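Local coordinates for protein Polyphosphate:AMP phosphotransferase (PDB 5O6M) that uses inorganic polyphosphate as phosphate donor to convert AMP to ADP and ADP to ATP, and also accepts other nucleoside mono- and diphosphates, at residues E151-L156 with I163-L168; T22-G27 with R235-S240. The protein carries 1 engineered substitution. All coordinates share one frame; numbering follows the deposited sequence.

From the N terminus, the chain first passes through 22-27, a loop just before helix 29-53, and meets its partner 235-240 only after some 207 residues; interaction 2 thus closes a loop that holds the whole five-stranded parallel sheet. Interaction 1 is nested inside that loop and is far more local: six residues separate helix segment 151-156 from strand segment 163-168. The former contact ties the N-terminal loop to helix 232-249, the latter ties helix 145-158 to strand 161-169. Their centres lie about 22 Å apart, yet they touch, since Leu168 CD1 packs 3.9 Å from Arg235 CD and Phe166 CD1 lies 4.0 Å from Val239 CG2.

Interaction 1 (E151-L156 with I163-L168); sequences EFERML and ILKFFL
Helix segment 151-156 and strand segment 163-168 meet at Glu153 and Ile163, whose CA atoms are 8.0 Å apart, and their axes run at 140° to each other, closer to antiparallel than to parallel. This is the helix-to-strand half of a beta-alpha-beta crossover in the P-loop NTPase-type alpha/beta fold: helix 145-158 leads through a short connection into strand 161-169, which lies between strands 57-64 and 224-228 of the parallel sheet. Only 182 Å² is buried, so a few side chains do the joining. Near the start of the strand segment, the extended Ile163 side chain (chi2 175°) sends CD1 against the helix, 3.6 Å from the backbone O of Glu153 and 4.0 Å from CB of Leu156. Two residues further along the strand, Lys165 meets the side chain of the same Glu153 from the opposite direction. Beyond CG the glutamate is straight, whereas the lysine bends at chi3 (-69°), which turns CE and NZ toward Glu153 OE1; Lys165 CD lies 3.6 Å from Glu153 OE2. This salt bridge is buried, and both partners are held further: His124 NE2 hydrogen-bonds Glu153 OE2, and Lys165 NZ also bonds Tyr125 OH and the backbone O of Thr217. Such a web would be expected to favour the charged forms of both groups. Glu151, which does not touch the strand segment, makes a salt bridge to Arg147 of a second subunit. Across the contact itself, Lys165 NZ meets Glu153 OE1 at 2.7 Å, on its syn lone pair, the one on the side of the second carboxylate oxygen.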
loop_
_atom_site.group_PDB
_atom_site.type_symbol
_atom_site.label_atom_id
_atom_site.label_comp_id
_atom_site.label_asym_id
_atom_site.label_seq_id
_atom_site.Cartn_x
_atom_site.Cartn_y
_atom_site.Cartn_z
ATOM N N GLU D 151 -0.016 -23.919 -3.996
ATOM C CA GLU D 151 -0.020 -23.292 -5.310
ATOM C C GLU D 151 0.487 -21.860 -5.242
ATOM O O GLU D 151 1.164 -21.394 -6.164
ATOM C CB GLU D 151 -1.430 -23.332 -5.904
ATOM C CG GLU D 151 -1.946 -24.740 -6.156
ATOM C CD GLU D 151 -1.022 -25.538 -7.058
ATOM O OE1 GLU D 151 -0.907 -26.767 -6.864
ATOM O OE2 GLU D 151 -0.396 -24.933 -7.952
ATOM N N PHE D 152 0.161 -21.149 -4.163
ATOM C CA PHE D 152 0.711 -19.814 -3.970
ATOM C C PHE D 152 2.230 -19.861 -3.886
ATOM O O PHE D 152 2.926 -19.086 -4.551
ATOM C CB PHE D 152 0.118 -19.187 -2.708
ATOM C CG PHE D 152 0.734 -17.871 -2.335
ATOM C CD1 PHE D 152 0.680 -16.792 -3.204
ATOM C CD2 PHE D 152 1.347 -17.706 -1.104
ATOM C CE1 PHE D 152 1.244 -15.576 -2.859
ATOM C CE2 PHE D 152 1.911 -16.490 -0.752
ATOM C CZ PHE D 152 1.860 -15.426 -1.631
ATOM N N GLU D 153 2.762 -20.784 -3.084
ATOM C CA GLU D 153 4.210 -20.898 -2.960
ATOM C C GLU D 153 4.839 -21.447 -4.234
ATOM O O GLU D 153 5.964 -21.065 -4.577
ATOM C CB GLU D 153 4.568 -21.755 -1.743
ATOM C CG GLU D 153 4.215 -21.077 -0.420
ATOM C CD GLU D 153 4.501 -21.942 0.795
ATOM O OE1 GLU D 153 4.982 -23.081 0.615
ATOM O OE2 GLU D 153 4.236 -21.482 1.932
ATOM N N ARG D 154 4.137 -22.330 -4.952
ATOM C CA ARG D 154 4.660 -22.793 -6.234
ATOM C C ARG D 154 4.838 -21.634 -7.205
ATOM O O ARG D 154 5.856 -21.548 -7.900
ATOM C CB ARG D 154 3.742 -23.849 -6.851
ATOM C CG ARG D 154 4.199 -24.261 -8.247
ATOM C CD ARG D 154 3.100 -24.942 -9.045
ATOM N NE ARG D 154 2.663 -26.192 -8.438
ATOM C CZ ARG D 154 3.204 -27.371 -8.725
ATOM N NH1 ARG D 154 4.186 -27.447 -9.613
ATOM N NH2 ARG D 154 2.761 -28.472 -8.134
ATOM N N MET D 155 3.854 -20.739 -7.271
ATOM C CA MET D 155 3.959 -19.582 -8.152
ATOM C C MET D 155 5.127 -18.692 -7.739
ATOM O O MET D 155 5.911 -18.242 -8.582
ATOM C CB MET D 155 2.635 -18.808 -8.145
ATOM C CG MET D 155 2.604 -17.565 -9.021
ATOM S SD MET D 155 3.281 -16.124 -8.177
ATOM C CE MET D 155 2.293 -16.096 -6.683
ATOM N N LEU D 156 5.259 -18.427 -6.437
ATOM C CA LEU D 156 6.376 -17.627 -5.943
ATOM C C LEU D 156 7.715 -18.217 -6.365
ATOM O O LEU D 156 8.608 -17.494 -6.825
ATOM C CB LEU D 156 6.304 -17.516 -4.421
ATOM C CG LEU D 156 5.211 -16.619 -3.848
ATOM C CD1 LEU D 156 5.322 -16.575 -2.336
ATOM C CD2 LEU D 156 5.334 -15.221 -4.430
ATOM N N ILE D 163 12.475 -20.045 -1.124
ATOM C CA ILE D 163 11.581 -20.119 0.024
ATOM C C ILE D 163 12.168 -21.066 1.057
ATOM O O ILE D 163 12.454 -22.230 0.751
ATOM C CB ILE D 163 10.172 -20.576 -0.388
ATOM C CG1 ILE D 163 9.593 -19.634 -1.443
ATOM C CG2 ILE D 163 9.258 -20.654 0.830
ATOM C CD1 ILE D 163 8.255 -20.096 -1.997
ATOM N N LEU D 164 12.332 -20.573 2.279
ATOM C CA LEU D 164 12.703 -21.400 3.418
ATOM C C LEU D 164 11.637 -21.246 4.491
ATOM O O LEU D 164 11.305 -20.122 4.885
ATOM C CB LEU D 164 14.076 -21.005 3.983
ATOM C CG LEU D 164 15.305 -21.229 3.101
ATOM C CD1 LEU D 164 16.537 -21.480 3.961
ATOM C CD2 LEU D 164 15.079 -22.373 2.131
ATOM N N LYS D 165 11.116 -22.369 4.974
ATOM C CA LYS D 165 10.125 -22.367 6.038
ATOM C C LYS D 165 10.694 -23.112 7.235
ATOM O O LYS D 165 11.137 -24.259 7.109
ATOM C CB LYS D 165 8.810 -22.990 5.564
ATOM C CG LYS D 165 8.185 -22.242 4.388
ATOM C CD LYS D 165 6.907 -22.902 3.889
ATOM C CE LYS D 165 7.163 -24.231 3.212
ATOM N NZ LYS D 165 5.923 -24.735 2.544
ATOM N N PHE D 166 10.705 -22.447 8.385
ATOM C CA PHE D 166 11.263 -22.995 9.613
ATOM C C PHE D 166 10.160 -23.120 10.651
ATOM O O PHE D 166 9.498 -22.129 10.981
ATOM C CB PHE D 166 12.393 -22.110 10.149
ATOM C CG PHE D 166 13.595 -22.039 9.252
ATOM C CD1 PHE D 166 14.524 -23.067 9.231
ATOM C CD2 PHE D 166 13.801 -20.944 8.432
ATOM C CE1 PHE D 166 15.637 -23.005 8.405
ATOM C CE2 PHE D 166 14.910 -20.874 7.602
ATOM C CZ PHE D 166 15.832 -21.904 7.591
ATOM N N PHE D 167 9.945 -24.337 11.143
ATOM C CA PHE D 167 9.147 -24.560 12.341
ATOM C C PHE D 167 10.117 -24.755 13.504
ATOM O O PHE D 167 10.853 -25.746 13.542
ATOM C CB PHE D 167 8.222 -25.763 12.173
ATOM C CG PHE D 167 7.378 -26.052 13.384
ATOM C CD1 PHE D 167 6.478 -25.111 13.857
ATOM C CD2 PHE D 167 7.487 -27.260 14.054
ATOM C CE1 PHE D 167 5.696 -25.372 14.972
ATOM C CE2 PHE D 167 6.712 -27.526 15.172
ATOM C CZ PHE D 167 5.815 -26.580 15.629
ATOM N N LEU D 168 10.148 -23.799 14.429
ATOM C CA LEU D 168 10.966 -23.931 15.633
ATOM C C LEU D 168 10.193 -24.769 16.646
ATOM O O LEU D 168 9.154 -24.337 17.159
ATOM C CB LEU D 168 11.343 -22.567 16.202
ATOM C CG LEU D 168 11.896 -21.543 15.209
ATOM C CD1 LEU D 168 12.179 -20.216 15.905
ATOM C CD2 LEU D 168 13.128 -22.065 14.493
#

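Interaction 2 (T22-G27 with R235-S240); sequences TSAFEG and RNWLVS. With PO4 (phosphate ion), chain B.
Phe25 and Trp237 form the heart of this contact, an edge-to-face aromatic pair in which the phenylalanine edge is directed at the indole face. The Phe25 ring and the five-membered ring of Trp237 have centroids 4.9 Å apart and planes at 56°, so the stack is inclined rather than a perpendicular T. Phe25 CD1 makes the closest approach, 3.7 Å from Trp237 CE2. The other half of the indole receives a CH-pi contact: Phe25 CB stands 4.1 Å from the centroid of the six-membered ring, 14° off its normal. Beside it, Ala24 CB lies 4.1 Å from Trp237 CZ3, at the far end of the indole. Trp237 reaches this position because its CG is trans to the backbone N (chi1 173°), which carries the ring out from the helix toward the loop.

Behind these contacts, a type I turn from Thr22 to Phe25, closed by Phe25 N to Thr22 O, shapes the loop, and Tyr234 OH hydrogen-bonds Ala24 N. At the start of the helix segment, Arg235 uses NE and NH2 side-on to grip the single Asn236 OD1, near the guanidinium plane. NH2 also joins NH1 in binding a phosphate ion, probably from the crystallisation liquor, with NH2 3.0 Å from phosphate O2.

Helix 29-53 borders the aromatic pair, with Ala31 and Ala32 touching Phe25 and Leu39 touching Trp237. Asn236 and Val239 contact Thr73 of helix 70-77, placing helix 232-249 between that helix and the N-terminal loop.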
loop_
_atom_site.group_PDB
_atom_site.type_symbol
_atom_site.label_atom_id
_atom_site.label_comp_id
_atom_site.label_asym_id
_atom_site.label_seq_id
_atom_site.Cartn_x
_atom_site.Cartn_y
_atom_site.Cartn_z
ATOM N N THR D 22 20.236 -32.530 19.133
ATOM C CA THR D 22 21.371 -31.709 18.727
ATOM C C THR D 22 22.362 -32.514 17.896
ATOM O O THR D 22 23.522 -32.113 17.759
ATOM C CB THR D 22 22.083 -31.107 19.942
ATOM O OG1 THR D 22 22.571 -32.162 20.779
ATOM C CG2 THR D 22 21.126 -30.233 20.738
ATOM N N SER D 23 21.915 -33.636 17.329
ATOM C CA SER D 23 22.806 -34.601 16.697
ATOM C C SER D 23 23.509 -34.059 15.460
ATOM O O SER D 23 24.468 -34.685 14.997
ATOM C CB SER D 23 22.018 -35.862 16.333
ATOM O OG SER D 23 20.887 -35.543 15.539
ATOM N N ALA D 24 23.069 -32.922 14.917
ATOM C CA ALA D 24 23.689 -32.389 13.710
ATOM C C ALA D 24 24.979 -31.630 13.994
ATOM O O ALA D 24 25.765 -31.408 13.067
ATOM C CB ALA D 24 22.711 -31.478 12.965
ATOM N N PHE D 25 25.208 -31.215 15.239
ATOM C CA PHE D 25 26.416 -30.493 15.616
ATOM C C PHE D 25 27.222 -31.308 16.621
ATOM O O PHE D 25 26.698 -31.707 17.668
ATOM C CB PHE D 25 26.095 -29.112 16.196
ATOM C CG PHE D 25 27.320 -28.295 16.497
ATOM C CD1 PHE D 25 28.041 -27.702 15.473
ATOM C CD2 PHE D 25 27.765 -28.138 17.799
ATOM C CE1 PHE D 25 29.178 -26.961 15.742
ATOM C CE2 PHE D 25 28.898 -27.395 18.075
ATOM C CZ PHE D 25 29.605 -26.805 17.045
ATOM N N GLU D 26 28.493 -31.550 16.294
ATOM C CA GLU D 26 29.412 -32.327 17.131
ATOM C C GLU D 26 30.089 -31.411 18.142
ATOM O O GLU D 26 31.149 -30.837 17.885
ATOM C CB GLU D 26 30.450 -33.050 16.283
ATOM C CG GLU D 26 29.905 -34.133 15.382
ATOM C CD GLU D 26 31.014 -34.988 14.805
ATOM O OE1 GLU D 26 32.190 -34.746 15.151
ATOM O OE2 GLU D 26 30.713 -35.908 14.017
ATOM N N GLY D 27 29.465 -31.258 19.300
ATOM C CA GLY D 27 30.006 -30.396 20.326
ATOM C C GLY D 27 28.917 -29.974 21.290
ATOM O O GLY D 27 27.807 -30.507 21.280
ATOM N N ARG D 235 19.223 -24.106 17.964
ATOM C CA ARG D 235 18.261 -23.481 17.064
ATOM C C ARG D 235 18.938 -22.420 16.206
ATOM O O ARG D 235 18.837 -22.440 14.973
ATOM C CB ARG D 235 17.116 -22.878 17.877
ATOM C CG ARG D 235 16.110 -22.066 17.077
ATOM C CD ARG D 235 15.342 -21.133 18.000
ATOM N NE ARG D 235 16.144 -19.975 18.387
ATOM C CZ ARG D 235 15.953 -19.268 19.495
ATOM N NH1 ARG D 235 14.995 -19.608 20.346
ATOM N NH2 ARG D 235 16.730 -18.226 19.759
ATOM N N ASN D 236 19.638 -21.484 16.850
ATOM C CA ASN D 236 20.305 -20.412 16.120
ATOM C C ASN D 236 21.362 -20.960 15.167
ATOM O O ASN D 236 21.486 -20.483 14.033
ATOM C CB ASN D 236 20.928 -19.419 17.102
ATOM C CG ASN D 236 19.896 -18.761 17.997
ATOM O OD1 ASN D 236 18.717 -18.676 17.648
ATOM N ND2 ASN D 236 20.333 -18.295 19.162
ATOM N N TRP D 237 22.144 -21.952 15.607
ATOM C CA TRP D 237 23.175 -22.503 14.730
ATOM C C TRP D 237 22.557 -23.217 13.533
ATOM O O TRP D 237 22.991 -23.029 12.391
ATOM C CB TRP D 237 24.086 -23.468 15.491
ATOM C CG TRP D 237 25.037 -24.174 14.557
ATOM C CD1 TRP D 237 26.233 -23.700 14.097
ATOM C CD2 TRP D 237 24.839 -25.444 13.922
ATOM N NE1 TRP D 237 26.806 -24.608 13.237
ATOM C CE2 TRP D 237 25.969 -25.686 13.110
ATOM C CE3 TRP D 237 23.825 -26.405 13.967
ATOM C CZ2 TRP D 237 26.111 -26.849 12.353
ATOM C CZ3 TRP D 237 23.968 -27.560 13.212
ATOM C CH2 TRP D 237 25.104 -27.770 12.418
ATOM N N LEU D 238 21.547 -24.057 13.778
ATOM C CA LEU D 238 20.980 -24.863 12.701
ATOM C C LEU D 238 20.286 -23.988 11.665
ATOM O O LEU D 238 20.484 -24.165 10.456
ATOM C CB LEU D 238 20.010 -25.900 13.270
ATOM C CG LEU D 238 19.414 -26.847 12.228
ATOM C CD1 LEU D 238 20.515 -27.502 11.404
ATOM C CD2 LEU D 238 18.542 -27.896 12.895
ATOM N N VAL D 239 19.474 -23.030 12.117
ATOM C CA VAL D 239 18.832 -22.117 11.177
ATOM C C VAL D 239 19.887 -21.373 10.373
ATOM O O VAL D 239 19.759 -21.205 9.154
ATOM C CB VAL D 239 17.888 -21.150 11.914
ATOM C CG1 VAL D 239 17.447 -20.034 10.980
ATOM C CG2 VAL D 239 16.675 -21.901 12.450
ATOM N N SER D 240 20.945 -20.910 11.040
ATOM C CA SER D 240 22.012 -20.206 10.335
ATOM C C SER D 240 22.650 -21.086 9.267
ATOM O O SER D 240 22.874 -20.641 8.136
ATOM C CB SER D 240 23.066 -19.727 11.331
ATOM O OG SER D 240 22.498 -18.839 12.277
HETATM P P PO4 B . 15.896 -16.427 23.063
HETATM O O1 PO4 B . 16.007 -16.689 24.546
HETATM O O2 PO4 B . 17.175 -16.847 22.374
HETATM O O3 PO4 B . 15.675 -14.954 22.824
HETATM O O4 PO4 B . 14.737 -17.215 22.499
#